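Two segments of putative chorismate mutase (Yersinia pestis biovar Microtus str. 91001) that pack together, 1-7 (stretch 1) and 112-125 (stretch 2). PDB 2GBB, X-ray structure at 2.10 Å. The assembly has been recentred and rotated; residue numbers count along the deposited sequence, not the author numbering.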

# COMPACT_ATOMS: atom_id res chain seq x y z
N GLN A 1 24.01 -15.32 -24.70
CA GLN A 1 23.23 -14.21 -24.08
C GLN A 1 24.18 -13.13 -23.54
O GLN A 1 24.84 -13.34 -22.51
CB GLN A 1 22.34 -14.74 -22.94
CG GLN A 1 21.01 -15.39 -23.36
CD GLN A 1 20.36 -16.21 -22.22
OE1 GLN A 1 21.01 -17.05 -21.59
NE2 GLN A 1 19.08 -15.96 -21.96
N GLN A 2 24.24 -11.99 -24.23
CA GLN A 2 25.13 -10.89 -23.86
C GLN A 2 24.39 -9.53 -23.69
O GLN A 2 24.55 -8.86 -22.67
CB GLN A 2 26.34 -10.79 -24.84
CG GLN A 2 26.06 -10.33 -26.32
CD GLN A 2 25.09 -11.23 -27.15
OE1 GLN A 2 24.84 -12.39 -26.81
NE2 GLN A 2 24.57 -10.68 -28.25
N CYS A 3 23.57 -9.15 -24.66
CA CYS A 3 22.89 -7.85 -24.65
C CYS A 3 21.39 -8.04 -24.52
O CYS A 3 20.82 -8.94 -25.13
CB CYS A 3 23.20 -7.07 -25.92
SG CYS A 3 24.93 -7.06 -26.44
N GLY A 4 20.75 -7.16 -23.75
CA GLY A 4 19.33 -7.30 -23.37
C GLY A 4 19.06 -8.28 -22.24
O GLY A 4 17.96 -8.83 -22.13
N GLN A 5 20.05 -8.50 -21.38
CA GLN A 5 19.87 -9.44 -20.28
C GLN A 5 19.70 -8.84 -18.86
O GLN A 5 19.78 -9.55 -17.87
CB GLN A 5 20.98 -10.51 -20.31
CG GLN A 5 21.00 -11.44 -21.56
CD GLN A 5 19.61 -11.87 -22.07
OE1 GLN A 5 18.73 -12.34 -21.31
NE2 GLN A 5 19.41 -11.71 -23.38
N THR A 6 19.43 -7.53 -18.76
CA THR A 6 19.31 -6.87 -17.45
C THR A 6 17.93 -7.04 -16.83
O THR A 6 17.80 -7.37 -15.66
CB THR A 6 19.70 -5.36 -17.51
OG1 THR A 6 21.02 -5.24 -18.03
CG2 THR A 6 19.69 -4.74 -16.09
N ALA A 7 16.89 -6.80 -17.64
CA ALA A 7 15.51 -6.88 -17.16
C ALA A 7 15.14 -8.14 -16.39
O ALA A 7 14.42 -8.02 -15.40
CB ALA A 7 14.54 -6.66 -18.29
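Stretch 2 (112-125) AEELKTCKPAEMGD

Stretch 2 begins as the last turns of a helix that enters from earlier in the chain and runs through T117; the rest is loop. The hydrogen bonds K116 N to A112 O (3.0 Å), T117 N to E113 O (2.9 Å) and C118 N to E114 O (2.7 Å) document the helix and its end. C118 is the first residue to leave helical geometry, with phi/psi of -115/156. Stretch 1 is mostly irregular, so no crossing angle is defined, but the CA positions give the directions: Q2 to T6 runs roughly opposite to the helix, whereas E122 to G124 runs in roughly the same direction as C3 to Q5. Residues 2 to 6 lie against E113 and E114 of the helix, C118 just past its end, and the returning E122 to G124 segment, and the two stretches bury 390 Å² in total.

The covalent tie is the disulfide between C3 SG and C118 SG, 2.0 Å apart. Its chi3 of -85° is close to the ±90° preferred by an unstrained disulfide, and both cysteines take the m rotamer, with chi1 of -44° in C3 and -50° in C118. The CA-to-CB bond of C118 points toward stretch 1, whereas that of C3 points sideways, so it is the m setting of C3 that carries its sulfur to the partner.

E114 supplies the polar anchor. Its CA-to-CB bond points toward stretch 1, and chi1 of -66° (m) with chi2 of -157° (t) extends the chain so that the carboxylate meets two successive backbone amides. G4 N donates to E114 OE1 at 3.1 Å with an N-H...O angle of 161°, and Q5 N donates to E114 OE2 at 2.8 Å with an angle of 154°. The carboxylate thus accepts from two consecutive amides of an irregular segment, one to each oxygen in these two bonds. C3 CA lies 3.8 Å from E114 CD, and T6 OG1 stands 3.6 Å from E114 OE2.

Not every close polar pair is a bond. Q2 O approaches E113 OE1 to 3.3 Å, but both atoms are acceptors. E113 also points its CA-to-CB bond toward stretch 1, yet its chi2 of -106° lies between wells. The same Q2 O is 3.4 Å from E114 CG, a carbon contact against the stem of that side chain.

Beyond the helix, the loop comes back to G4, whose CA is 4.2 Å from the CA of M123, a selenomethionine. G4 has phi/psi of 80/25, a region that favours glycine, and an ideal CB there would lie 3.5 Å from E122 O. The backbones pack closely: G4 CA is 3.8 Å from G124 N, and G4 N is 3.9 Å from M123 CA.

E122 covers the disulfide arm, its CB 3.5 Å from C3 CB. Its m, t conformation (chi1 -72°, chi2 163°) places OE1 2.7 Å from K119 N in a nearly linear hydrogen bond of 174°, so the carboxylate is held by its own loop. Two weak backbone bonds, from E122 N and M123 N to K119 O (3.1 and 3.4 Å), accompany this turn.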

# COMPACT_ATOMS: atom_id res chain seq x y z
N ALA A 112 27.08 -3.01 -16.57
CA ALA A 112 28.46 -2.62 -16.88
C ALA A 112 28.93 -3.39 -18.11
O ALA A 112 29.36 -2.80 -19.08
CB ALA A 112 29.39 -2.91 -15.68
N GLU A 113 28.84 -4.72 -18.07
CA GLU A 113 29.13 -5.56 -19.24
C GLU A 113 28.45 -5.00 -20.52
O GLU A 113 29.13 -4.71 -21.54
CB GLU A 113 28.72 -7.01 -18.95
CG GLU A 113 29.30 -8.07 -19.93
CD GLU A 113 28.25 -8.63 -20.93
OE1 GLU A 113 27.50 -7.83 -21.53
OE2 GLU A 113 28.18 -9.88 -21.12
N GLU A 114 27.13 -4.82 -20.48
CA GLU A 114 26.40 -4.38 -21.66
C GLU A 114 26.86 -3.04 -22.20
O GLU A 114 26.95 -2.84 -23.41
CB GLU A 114 24.90 -4.37 -21.39
CG GLU A 114 24.36 -5.80 -21.15
CD GLU A 114 22.87 -5.95 -21.41
OE1 GLU A 114 22.29 -5.09 -22.12
OE2 GLU A 114 22.28 -6.93 -20.92
N LEU A 115 27.10 -2.11 -21.29
CA LEU A 115 27.55 -0.77 -21.61
C LEU A 115 28.91 -0.80 -22.31
O LEU A 115 29.16 0.04 -23.20
CB LEU A 115 27.67 0.07 -20.33
CG LEU A 115 26.70 1.21 -20.03
CD1 LEU A 115 25.36 1.20 -20.81
CD2 LEU A 115 26.53 1.41 -18.51
N LYS A 116 29.77 -1.72 -21.89
CA LYS A 116 31.09 -1.93 -22.51
C LYS A 116 30.97 -2.58 -23.91
O LYS A 116 31.54 -2.09 -24.88
CB LYS A 116 31.99 -2.78 -21.60
CG LYS A 116 32.35 -2.09 -20.29
CD LYS A 116 32.77 -3.06 -19.14
CE LYS A 116 33.29 -2.23 -17.97
NZ LYS A 116 33.71 -3.00 -16.75
N THR A 117 30.17 -3.63 -24.00
CA THR A 117 30.12 -4.54 -25.15
C THR A 117 29.01 -4.28 -26.18
O THR A 117 29.12 -4.72 -27.32
CB THR A 117 30.03 -6.00 -24.64
OG1 THR A 117 31.20 -6.31 -23.87
CG2 THR A 117 29.91 -7.01 -25.79
N CYS A 118 27.94 -3.60 -25.80
CA CYS A 118 26.77 -3.54 -26.67
C CYS A 118 26.46 -2.16 -27.19
O CYS A 118 26.86 -1.15 -26.58
CB CYS A 118 25.53 -4.11 -25.95
SG CYS A 118 25.81 -5.72 -25.19
N LYS A 119 25.75 -2.12 -28.32
CA LYS A 119 25.05 -0.91 -28.77
C LYS A 119 23.84 -0.67 -27.84
O LYS A 119 23.32 -1.61 -27.24
CB LYS A 119 24.57 -1.06 -30.23
CG LYS A 119 25.68 -1.07 -31.30
CD LYS A 119 26.48 0.24 -31.36
CE LYS A 119 27.05 0.51 -32.76
NZ LYS A 119 27.76 1.83 -32.89
N PRO A 120 23.41 0.60 -27.69
CA PRO A 120 22.16 0.82 -26.94
C PRO A 120 20.95 0.31 -27.73
O PRO A 120 19.82 0.36 -27.24
CB PRO A 120 22.11 2.35 -26.74
CG PRO A 120 23.52 2.85 -27.12
CD PRO A 120 24.02 1.87 -28.15
N ALA A 121 21.20 -0.16 -28.95
CA ALA A 121 20.20 -0.86 -29.78
C ALA A 121 20.11 -2.35 -29.44
O ALA A 121 19.04 -2.95 -29.55
CB ALA A 121 20.52 -0.67 -31.27
N GLU A 122 21.22 -2.96 -29.03
CA GLU A 122 21.20 -4.37 -28.65
C GLU A 122 20.60 -4.54 -27.25
O GLU A 122 20.17 -5.64 -26.87
CB GLU A 122 22.60 -4.98 -28.68
CG GLU A 122 23.21 -5.21 -30.06
CD GLU A 122 24.72 -5.40 -29.97
OE1 GLU A 122 25.44 -4.38 -29.83
OE2 GLU A 122 25.19 -6.56 -30.04
N MSE A 123 20.57 -3.45 -26.49
CA MSE A 123 20.10 -3.51 -25.11
C MSE A 123 18.59 -3.38 -25.04
O MSE A 123 17.94 -2.97 -26.01
CB MSE A 123 20.79 -2.45 -24.25
CG MSE A 123 22.30 -2.64 -24.09
SE MSE A 123 23.15 -1.13 -23.18
CE MSE A 123 22.61 -1.53 -21.29
N GLY A 124 18.03 -3.72 -23.88
CA GLY A 124 16.59 -3.73 -23.66
C GLY A 124 15.96 -2.40 -24.01
O GLY A 124 16.50 -1.34 -23.67
N ASP A 125 14.83 -2.47 -24.73
CA ASP A 125 14.00 -1.30 -25.00
C ASP A 125 12.74 -1.27 -24.13
O ASP A 125 12.44 -2.23 -23.39
CB ASP A 125 13.67 -1.16 -26.50
CG ASP A 125 12.48 -2.01 -26.91
OD1 ASP A 125 12.52 -3.25 -26.75
OD2 ASP A 125 11.52 -1.41 -27.43